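GphF (Cystobacter violaceus, PDB 6MFC) probably decarboxylates an acyl substrate to start polyketide biosynthesis, with a GNAT-like fold that relatives use for acetyl transfer. Local coordinates at residues 157-160 and 161-164; 164-168 and 169-173; 119-122 and 123-126. One frame throughout, in Å; residues are numbered along the deposited sequence.

Contact 1: 157-160 and 161-164; sequences DYPR and QRAK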
ATOM      1  N   ASP A 157       5.921   7.629 -11.755  1.00 99.55           N
ATOM      2  CA  ASP A 157       6.480   8.403 -12.859  1.00101.35           C
ATOM      3  C   ASP A 157       7.741   9.134 -12.416  1.00101.83           C
ATOM      4  O   ASP A 157       7.910  10.334 -12.643  1.00111.66           O
ATOM      5  CB  ASP A 157       5.447   9.383 -13.410  1.00113.35           C
ATOM      6  CG  ASP A 157       5.863   9.985 -14.738  1.00128.60           C
ATOM      7  OD1 ASP A 157       6.798   9.452 -15.371  1.00133.21           O
ATOM      8  OD2 ASP A 157       5.257  10.998 -15.145  1.00134.75           O
ATOM      9  N   TYR A 158       8.648   8.414 -11.764  1.00 92.70           N
ATOM     10  CA  TYR A 158       9.933   9.000 -11.404  1.00 84.07           C
ATOM     11  C   TYR A 158      10.949   8.938 -12.546  1.00 89.85           C
ATOM     12  O   TYR A 158      11.692   9.910 -12.735  1.00 95.61           O
ATOM     13  CB  TYR A 158      10.523   8.332 -10.159  1.00 82.91           C
ATOM     14  CG  TYR A 158      11.920   8.828  -9.859  1.00 87.63           C
ATOM     15  CD1 TYR A 158      12.142  10.151  -9.500  1.00 87.06           C
ATOM     16  CD2 TYR A 158      13.019   7.984  -9.959  1.00 86.75           C
ATOM     17  CE1 TYR A 158      13.412  10.618  -9.237  1.00 83.96           C
ATOM     18  CE2 TYR A 158      14.296   8.444  -9.696  1.00 87.96           C
ATOM     19  CZ  TYR A 158      14.485   9.762  -9.335  1.00 90.23           C
ATOM     20  OH  TYR A 158      15.752  10.231  -9.072  1.00 97.90           O
ATOM     21  N   PRO A 159      11.046   7.834 -13.308  1.00 95.32           N
ATOM     22  CA  PRO A 159      12.032   7.796 -14.404  1.00 99.50           C
ATOM     23  C   PRO A 159      11.971   8.978 -15.357  1.00106.22           C
ATOM     24  O   PRO A 159      13.011   9.370 -15.901  1.00110.56           O
ATOM     25  CB  PRO A 159      11.695   6.482 -15.120  1.00 95.84           C
ATOM     26  CG  PRO A 159      11.210   5.609 -14.041  1.00 91.96           C
ATOM     27  CD  PRO A 159      10.440   6.502 -13.101  1.00 93.72           C
ATOM     28  N   ARG A 160      10.792   9.563 -15.583  1.00106.45           N
ATOM     29  CA  ARG A 160      10.725  10.749 -16.429  1.00103.45           C
ATOM     30  C   ARG A 160      11.355  11.957 -15.750  1.00102.78           C
ATOM     31  O   ARG A 160      11.823  12.874 -16.435  1.00109.97           O
ATOM     32  CB  ARG A 160       9.278  11.056 -16.809  1.00107.43           C
ATOM     33  CG  ARG A 160       9.146  11.976 -18.012  1.00113.43           C
ATOM     34  CD  ARG A 160       7.752  12.559 -18.112  1.00123.24           C
ATOM     35  NE  ARG A 160       6.723  11.526 -18.051  1.00131.01           N
ATOM     36  CZ  ARG A 160       5.419  11.766 -18.146  1.00145.00           C
ATOM     37  NH1 ARG A 160       4.982  13.008 -18.307  1.00148.14           N
ATOM     38  NH2 ARG A 160       4.551  10.766 -18.079  1.00152.44           N
ATOM     39  N   GLN A 161      11.377  11.981 -14.418  1.00105.26           N
ATOM     40  CA  GLN A 161      12.043  13.052 -13.688  1.00106.50           C
ATOM     41  C   GLN A 161      13.517  12.763 -13.450  1.00103.90           C
ATOM     42  O   GLN A 161      14.316  13.702 -13.350  1.00 95.49           O
ATOM     43  CB  GLN A 161      11.344  13.296 -12.349  1.00103.49           C
ATOM     44  CG  GLN A 161       9.893  13.721 -12.480  1.00104.81           C
ATOM     45  CD  GLN A 161       9.734  15.062 -13.166  1.00120.69           C
ATOM     46  OE1 GLN A 161      10.599  15.933 -13.064  1.00128.60           O
ATOM     47  NE2 GLN A 161       8.625  15.235 -13.874  1.00127.88           N
ATOM     48  N   ARG A 162      13.894  11.485 -13.354  1.00114.62           N
ATOM     49  CA  ARG A 162      15.306  11.146 -13.223  1.00122.28           C
ATOM     50  C   ARG A 162      16.086  11.541 -14.467  1.00124.65           C
ATOM     51  O   ARG A 162      17.273  11.876 -14.378  1.00133.21           O
ATOM     52  CB  ARG A 162      15.471   9.650 -12.951  1.00120.65           C
ATOM     53  CG  ARG A 162      16.836   9.281 -12.394  1.00125.59           C
ATOM     54  CD  ARG A 162      17.228   7.848 -12.726  1.00128.16           C
ATOM     55  NE  ARG A 162      16.250   6.871 -12.259  1.00123.32           N
ATOM     56  CZ  ARG A 162      15.423   6.202 -13.057  1.00121.28           C
ATOM     57  NH1 ARG A 162      15.457   6.402 -14.367  1.00126.34           N
ATOM     58  NH2 ARG A 162      14.565   5.330 -12.545  1.00117.83           N
ATOM     59  N   ALA A 163      15.441  11.508 -15.635  1.00115.64           N
ATOM     60  CA  ALA A 163      16.099  11.936 -16.862  1.00113.03           C
ATOM     61  C   ALA A 163      16.259  13.447 -16.931  1.00115.31           C
ATOM     62  O   ALA A 163      17.104  13.934 -17.690  1.00118.32           O
ATOM     63  CB  ALA A 163      15.322  11.432 -18.079  1.00110.95           C
ATOM     64  N   LYS A 164      15.468  14.196 -16.167  1.00114.29           N
ATOM     65  CA  LYS A 164      15.607  15.641 -16.064  1.00110.74           C
ATOM     66  C   LYS A 164      16.631  16.058 -15.015  1.00108.03           C
ATOM     67  O   LYS A 164      16.791  17.258 -14.769  1.00103.49           O
ATOM     68  CB  LYS A 164      14.253  16.281 -15.738  1.00106.62           C
ATOM     69  CG  LYS A 164      13.186  16.087 -16.806  1.00109.48           C
ATOM     70  CD  LYS A 164      11.794  16.236 -16.210  1.00109.75           C
ATOM     71  CE  LYS A 164      10.712  16.189 -17.277  1.00117.80           C
ATOM     72  NZ  LYS A 164      10.595  17.478 -18.016  1.00120.46           N
TER
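The first turn of the short helix 159-162 brings Tyr-158 and Arg-162 together, in the usual spacing of four residues. The backbone joins them first. Arg-162 N donates to Tyr-158 O over 2.8 Å. Gln-161 N makes a second, weak bond to the same oxygen. One residue further on, Ala-163 N bonds to Pro-159 O at 3.2 Å.

Arg-162 CB sits over one face of the Tyr-158 ring, 4.1 Å from the ring centroid, in a CH-pi contact. Arg-162 CG is anti to the backbone N (chi1 -163°), and a bend at chi3 brings the guanidinium past the ring toward Pro-159. Arg-162 NE then lies 3.6 Å from Tyr-158 CE2. The guanidinium plane stands nearly perpendicular to the ring, 89° from it, so this is not a stack. Its own face lies against Pro-159, with Arg-162 NH1 3.7 Å from Pro-159 CA.

Arg-160 NH2 reaches back to Asp-157, in the loop before the helix, and forms a salt bridge with its OD2 at 3.0 Å. That oxygen lies well above the guanidinium plane, so charge alone holds the pair. The aliphatic part of Lys-164 runs past Arg-160 O, with Lys-164 CD 3.4 Å away.

Arg-162 NE also forms a salt bridge with Asp-209. The Tyr-158 ring meets Tyr-168 edge-to-face. Asp-157 and Gln-161 touch Tyr-171, which sets this helix against helix 168-172.

Contact 2: 164-168 and 169-173; sequences KGLGY and EDYVH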
ATOM      1  N   LYS A 164      15.468  14.196 -16.167  1.00114.29           N
ATOM      2  CA  LYS A 164      15.607  15.641 -16.064  1.00110.74           C
ATOM      3  C   LYS A 164      16.631  16.058 -15.015  1.00108.03           C
ATOM      4  O   LYS A 164      16.791  17.258 -14.769  1.00103.49           O
ATOM      5  CB  LYS A 164      14.253  16.281 -15.738  1.00106.62           C
ATOM      6  CG  LYS A 164      13.186  16.087 -16.806  1.00109.48           C
ATOM      7  CD  LYS A 164      11.794  16.236 -16.210  1.00109.75           C
ATOM      8  CE  LYS A 164      10.712  16.189 -17.277  1.00117.80           C
ATOM      9  NZ  LYS A 164      10.595  17.478 -18.016  1.00120.46           N
ATOM     10  N   GLY A 165      17.321  15.100 -14.395  1.00107.56           N
ATOM     11  CA  GLY A 165      18.284  15.386 -13.355  1.00106.45           C
ATOM     12  C   GLY A 165      17.712  15.466 -11.957  1.00106.58           C
ATOM     13  O   GLY A 165      18.485  15.568 -10.995  1.00111.58           O
ATOM     14  N   LEU A 166      16.391  15.413 -11.811  1.00105.83           N
ATOM     15  CA  LEU A 166      15.769  15.581 -10.505  1.00101.27           C
ATOM     16  C   LEU A 166      16.060  14.388  -9.603  1.00103.68           C
ATOM     17  O   LEU A 166      16.023  13.233 -10.036  1.00100.19           O
ATOM     18  CB  LEU A 166      14.261  15.766 -10.662  1.00 83.54           C
ATOM     19  CG  LEU A 166      13.475  16.088  -9.392  1.00 81.94           C
ATOM     20  CD1 LEU A 166      14.062  17.307  -8.700  1.00 84.20           C
ATOM     21  CD2 LEU A 166      12.007  16.312  -9.720  1.00 82.62           C
ATOM     22  N   GLY A 167      16.359  14.678  -8.335  1.00100.42           N
ATOM     23  CA  GLY A 167      16.580  13.626  -7.371  1.00 96.21           C
ATOM     24  C   GLY A 167      15.284  13.037  -6.846  1.00 92.89           C
ATOM     25  O   GLY A 167      14.214  13.637  -6.936  1.00100.13           O
ATOM     26  N   TYR A 168      15.397  11.834  -6.281  1.00 86.37           N
ATOM     27  CA  TYR A 168      14.216  11.136  -5.785  1.00 80.59           C
ATOM     28  C   TYR A 168      13.591  11.872  -4.607  1.00 79.92           C
ATOM     29  O   TYR A 168      12.369  12.058  -4.563  1.00 79.78           O
ATOM     30  CB  TYR A 168      14.582   9.702  -5.398  1.00 85.43           C
ATOM     31  CG  TYR A 168      13.399   8.820  -5.060  1.00 83.01           C
ATOM     32  CD1 TYR A 168      12.620   8.256  -6.064  1.00 79.75           C
ATOM     33  CD2 TYR A 168      13.068   8.540  -3.740  1.00 82.91           C
ATOM     34  CE1 TYR A 168      11.540   7.446  -5.761  1.00 85.28           C
ATOM     35  CE2 TYR A 168      11.990   7.730  -3.428  1.00 86.10           C
ATOM     36  CZ  TYR A 168      11.229   7.186  -4.442  1.00 88.02           C
ATOM     37  OH  TYR A 168      10.157   6.380  -4.138  1.00 86.99           O
ATOM     38  N   GLU A 169      14.412  12.309  -3.648  1.00 80.31           N
ATOM     39  CA  GLU A 169      13.876  12.980  -2.467  1.00 79.33           C
ATOM     40  C   GLU A 169      13.197  14.295  -2.831  1.00 83.41           C
ATOM     41  O   GLU A 169      12.120  14.607  -2.310  1.00 76.55           O
ATOM     42  CB  GLU A 169      14.986  13.213  -1.441  1.00 75.65           C
ATOM     43  CG  GLU A 169      14.502  13.882  -0.162  1.00 87.87           C
ATOM     44  CD  GLU A 169      15.615  14.112   0.842  1.00106.10           C
ATOM     45  OE1 GLU A 169      16.719  13.557   0.650  1.00111.91           O
ATOM     46  OE2 GLU A 169      15.387  14.850   1.824  1.00113.49           O
ATOM     47  N   ASP A 170      13.809  15.079  -3.722  1.00 85.77           N
ATOM     48  CA  ASP A 170      13.181  16.323  -4.154  1.00 94.13           C
ATOM     49  C   ASP A 170      11.897  16.051  -4.929  1.00 91.06           C
ATOM     50  O   ASP A 170      10.898  16.760  -4.756  1.00 95.35           O
ATOM     51  CB  ASP A 170      14.157  17.144  -5.000  1.00 96.08           C
ATOM     52  CG  ASP A 170      15.253  17.788  -4.173  1.00 93.22           C
ATOM     53  OD1 ASP A 170      15.017  18.063  -2.976  1.00 93.56           O
ATOM     54  OD2 ASP A 170      16.349  18.027  -4.720  1.00 92.64           O
ATOM     55  N   TYR A 171      11.904  15.028  -5.787  1.00 81.52           N
ATOM     56  CA  TYR A 171      10.697  14.681  -6.528  1.00 82.32           C
ATOM     57  C   TYR A 171       9.596  14.196  -5.596  1.00 82.97           C
ATOM     58  O   TYR A 171       8.425  14.554  -5.770  1.00 96.01           O
ATOM     59  CB  TYR A 171      11.011  13.616  -7.578  1.00 86.07           C
ATOM     60  CG  TYR A 171       9.787  13.081  -8.285  1.00 91.70           C
ATOM     61  CD1 TYR A 171       8.975  13.918  -9.037  1.00 96.34           C
ATOM     62  CD2 TYR A 171       9.447  11.736  -8.205  1.00 93.20           C
ATOM     63  CE1 TYR A 171       7.854  13.434  -9.685  1.00101.54           C
ATOM     64  CE2 TYR A 171       8.330  11.242  -8.852  1.00 95.17           C
ATOM     65  CZ  TYR A 171       7.538  12.095  -9.591  1.00 98.60           C
ATOM     66  OH  TYR A 171       6.424  11.608 -10.238  1.00 95.23           O
ATOM     67  N   VAL A 172       9.955  13.381  -4.602  1.00 85.20           N
ATOM     68  CA  VAL A 172       8.964  12.874  -3.658  1.00 71.03           C
ATOM     69  C   VAL A 172       8.352  14.018  -2.860  1.00 73.63           C
ATOM     70  O   VAL A 172       7.131  14.083  -2.675  1.00 85.48           O
ATOM     71  CB  VAL A 172       9.600  11.812  -2.742  1.00 72.94           C
ATOM     72  CG1 VAL A 172       8.724  11.558  -1.531  1.00 73.29           C
ATOM     73  CG2 VAL A 172       9.825  10.521  -3.515  1.00 69.05           C
ATOM     74  N   HIS A 173       9.181  14.944  -2.388  1.00 89.42           N
ATOM     75  CA  HIS A 173       8.690  16.087  -1.631  1.00 91.85           C
ATOM     76  C   HIS A 173       8.166  17.210  -2.518  1.00 92.60           C
ATOM     77  O   HIS A 173       7.854  18.289  -2.003  1.00 86.18           O
ATOM     78  CB  HIS A 173       9.789  16.618  -0.707  1.00 91.82           C
ATOM     79  CG  HIS A 173      10.009  15.774   0.509  1.00 90.87           C
ATOM     80  ND1 HIS A 173      10.899  14.721   0.534  1.00 89.60           N
ATOM     81  CD2 HIS A 173       9.443  15.818   1.738  1.00 92.80           C
ATOM     82  CE1 HIS A 173      10.876  14.158   1.729  1.00 89.54           C
ATOM     83  NE2 HIS A 173      10.002  14.804   2.478  1.00 90.27           N
TER
HETATM   84  O   HOH W   1      17.432  16.932  -7.094  1.00 63.59           O
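Tyr-171 and Val-172 donate the first backbone bonds of helix 168-172, to Gly-167 and Tyr-168. Tyr-171 N donates to Gly-167 O at 2.9 Å. Val-172 N donates to Tyr-168 O at 2.8 Å, with an N-H...O angle of 158°. Gly-167 N donates to a water at 2.8 Å, and that water donates to Asp-170 OD2, also at 2.8 Å. The other oxygen of this carboxylate, OD1, forms a salt bridge with Arg-175. Both oxygens of Asp-170 are therefore engaged, on different partners.

Gly-167 is the N-cap of the helix, and Asp-170 is the third residue after it. In a capping box that residue would accept directly from the N-cap N-H. Here a water stands between them, and glycine has no side chain to complete the box. Just before, Gly-165 closes the preceding helix in a Schellman motif, with positive phi (88°).

At the other end, Glu-169 O takes two bonds from His-173, from the backbone N of His-173 at 3.0 Å and from His-173 ND1 at 3.1 Å. They arrive from opposite faces of the carbonyl plane. The oxygen lies in the imidazole plane, so the ring is held at its edge.

Val-172 CG2 rests over one face of the Tyr-168 ring, 3.8 Å from its centroid, in a CH-pi contact. Leu-166 CG is anti to the backbone N (chi1 -174°), which carries Leu-166 CD2 to within 3.6 Å of Tyr-171 CB. Both tyrosine hydroxyls are hydrogen-bonded: Tyr-168 OH to Asn-208 OD1, Tyr-171 OH to Asp-181 OD2.

Contact 3: 119-122 and 123-126; sequences VDPA and VRNH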
ATOM      1  N   VAL A 119      -6.400  -2.218  -7.195  1.00 79.91           N
ATOM      2  CA  VAL A 119      -7.671  -2.037  -7.881  1.00 76.23           C
ATOM      3  C   VAL A 119      -7.458  -2.413  -9.340  1.00 81.33           C
ATOM      4  O   VAL A 119      -6.467  -1.998  -9.951  1.00 77.10           O
ATOM      5  CB  VAL A 119      -8.197  -0.595  -7.759  1.00 75.30           C
ATOM      6  CG1 VAL A 119      -9.555  -0.472  -8.435  1.00 66.36           C
ATOM      7  CG2 VAL A 119      -8.284  -0.183  -6.297  1.00 75.72           C
ATOM      8  N   ASP A 120      -8.376  -3.206  -9.886  1.00 86.71           N
ATOM      9  CA  ASP A 120      -8.222  -3.708 -11.245  1.00 86.51           C
ATOM     10  C   ASP A 120      -8.091  -2.541 -12.219  1.00 88.98           C
ATOM     11  O   ASP A 120      -8.869  -1.580 -12.134  1.00 94.80           O
ATOM     12  CB  ASP A 120      -9.413  -4.590 -11.622  1.00 90.84           C
ATOM     13  CG  ASP A 120      -9.176  -5.388 -12.894  1.00102.75           C
ATOM     14  OD1 ASP A 120      -8.948  -4.778 -13.960  1.00107.95           O
ATOM     15  OD2 ASP A 120      -9.216  -6.635 -12.827  1.00105.53           O
ATOM     16  N   PRO A 121      -7.119  -2.571 -13.134  1.00 91.68           N
ATOM     17  CA  PRO A 121      -6.959  -1.451 -14.077  1.00 96.72           C
ATOM     18  C   PRO A 121      -8.173  -1.207 -14.958  1.00101.42           C
ATOM     19  O   PRO A 121      -8.299  -0.112 -15.517  1.00113.47           O
ATOM     20  CB  PRO A 121      -5.740  -1.866 -14.912  1.00 98.82           C
ATOM     21  CG  PRO A 121      -4.987  -2.812 -14.034  1.00 99.12           C
ATOM     22  CD  PRO A 121      -6.032  -3.557 -13.256  1.00 95.07           C
ATOM     23  N   ALA A 122      -9.067  -2.185 -15.102  1.00 96.30           N
ATOM     24  CA  ALA A 122     -10.259  -2.007 -15.919  1.00 93.39           C
ATOM     25  C   ALA A 122     -11.370  -1.253 -15.198  1.00101.84           C
ATOM     26  O   ALA A 122     -12.361  -0.888 -15.839  1.00114.10           O
ATOM     27  CB  ALA A 122     -10.785  -3.365 -16.387  1.00 91.55           C
ATOM     28  N   VAL A 123     -11.234  -1.010 -13.895  1.00100.46           N
ATOM     29  CA  VAL A 123     -12.277  -0.339 -13.125  1.00108.33           C
ATOM     30  C   VAL A 123     -11.708   0.917 -12.477  1.00114.30           C
ATOM     31  O   VAL A 123     -12.037   1.243 -11.332  1.00112.25           O
ATOM     32  CB  VAL A 123     -12.877  -1.280 -12.064  1.00106.63           C
ATOM     33  CG1 VAL A 123     -14.318  -0.895 -11.762  1.00110.01           C
ATOM     34  CG2 VAL A 123     -12.792  -2.729 -12.516  1.00109.90           C
ATOM     35  N   ARG A 124     -10.848   1.634 -13.205  1.00120.22           N
ATOM     36  CA  ARG A 124     -10.246   2.842 -12.648  1.00124.30           C
ATOM     37  C   ARG A 124     -11.212   4.018 -12.657  1.00121.82           C
ATOM     38  O   ARG A 124     -11.142   4.879 -11.771  1.00120.55           O
ATOM     39  CB  ARG A 124      -8.970   3.203 -13.414  1.00128.57           C
ATOM     40  CG  ARG A 124      -7.850   2.186 -13.266  1.00124.07           C
ATOM     41  CD  ARG A 124      -7.643   1.806 -11.807  1.00116.55           C
ATOM     42  NE  ARG A 124      -6.587   0.810 -11.646  1.00120.05           N
ATOM     43  CZ  ARG A 124      -5.380   1.069 -11.156  1.00126.27           C
ATOM     44  NH1 ARG A 124      -5.069   2.298 -10.765  1.00127.08           N
ATOM     45  NH2 ARG A 124      -4.485   0.096 -11.048  1.00127.02           N
ATOM     46  N   ASN A 125     -12.119   4.074 -13.635  1.00122.43           N
ATOM     47  CA  ASN A 125     -13.057   5.188 -13.711  1.00123.60           C
ATOM     48  C   ASN A 125     -14.069   5.174 -12.573  1.00122.26           C
ATOM     49  O   ASN A 125     -14.708   6.200 -12.319  1.00132.39           O
ATOM     50  CB  ASN A 125     -13.788   5.177 -15.055  1.00130.13           C
ATOM     51  CG  ASN A 125     -14.593   3.911 -15.272  1.00134.16           C
ATOM     52  OD1 ASN A 125     -14.116   2.806 -15.017  1.00132.59           O
ATOM     53  ND2 ASN A 125     -15.824   4.068 -15.746  1.00138.68           N
ATOM     54  N   HIS A 126     -14.229   4.042 -11.885  1.00111.67           N
ATOM     55  CA  HIS A 126     -15.152   3.959 -10.762  1.00110.62           C
ATOM     56  C   HIS A 126     -14.605   4.594  -9.492  1.00109.75           C
ATOM     57  O   HIS A 126     -15.347   4.698  -8.508  1.00112.13           O
ATOM     58  CB  HIS A 126     -15.513   2.497 -10.481  1.00113.09           C
ATOM     59  CG  HIS A 126     -16.543   1.939 -11.411  1.00122.03           C
ATOM     60  ND1 HIS A 126     -16.278   1.658 -12.734  1.00123.61           N
ATOM     61  CD2 HIS A 126     -17.841   1.612 -11.209  1.00126.03           C
ATOM     62  CE1 HIS A 126     -17.369   1.179 -13.306  1.00127.94           C
ATOM     63  NE2 HIS A 126     -18.332   1.142 -12.403  1.00129.27           N
TER
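Asp-120 and Val-123 close a type I beta turn at the end of strand 111-119. Val-123 N donates to Asp-120 O at 3.0 Å. The Asp-120 side chain adds an Asx turn: with CG anti to the backbone N (chi1 -167°), Asp-120 OD1 accepts from Ala-122 N at 2.8 Å through its anti lone pair. OD1 also forms a salt bridge with Arg-45.

Arg-124 folds back over the turn. Its CG lies beside the backbone N, and a bend at chi2 (-48°) sends the extended end alongside Pro-121, pointing the same way. Arg-124 NE reaches Asp-120 O at 3.3 Å, a weak bond made at the edge of the guanidinium. Val-123 places CG2 4.0 Å from Asp-120 CB.

The sequence and place of this loop, after a strand and before helix 128-140, are consistent with the start of the pyrophosphate-binding loop of GNAT enzymes. A glycerol, probably from the crystallisation liquor, lies about 4 Å from the Arg-124 side chain.

Val-119 and Val-123 pack on Phe-128 of helix 128-140, Asp-120 and Val-123 on strand 77-87, and Pro-121 and Ala-122 on helix 36-46.

Overall arrangement
From the N terminus, contact 3 comes first. It closes the tight turn that leaves strand 111-119 and leads toward helix 128-140. The chain then runs through that helix and strand 148-153 before contact 1 holds helix 159-162 together. Contact 2 follows at once, sharing Lys-164, and starts helix 168-172. The three lie in series, and none nests in or crosses another. Contacts 1 and 2 touch: Tyr-158 CD1 packs 3.4 Å from Tyr-171 CD2, joining the two short helices. Contact 3 stands apart, its centre about 25 Å from that of contact 1 and 28 Å from that of contact 2.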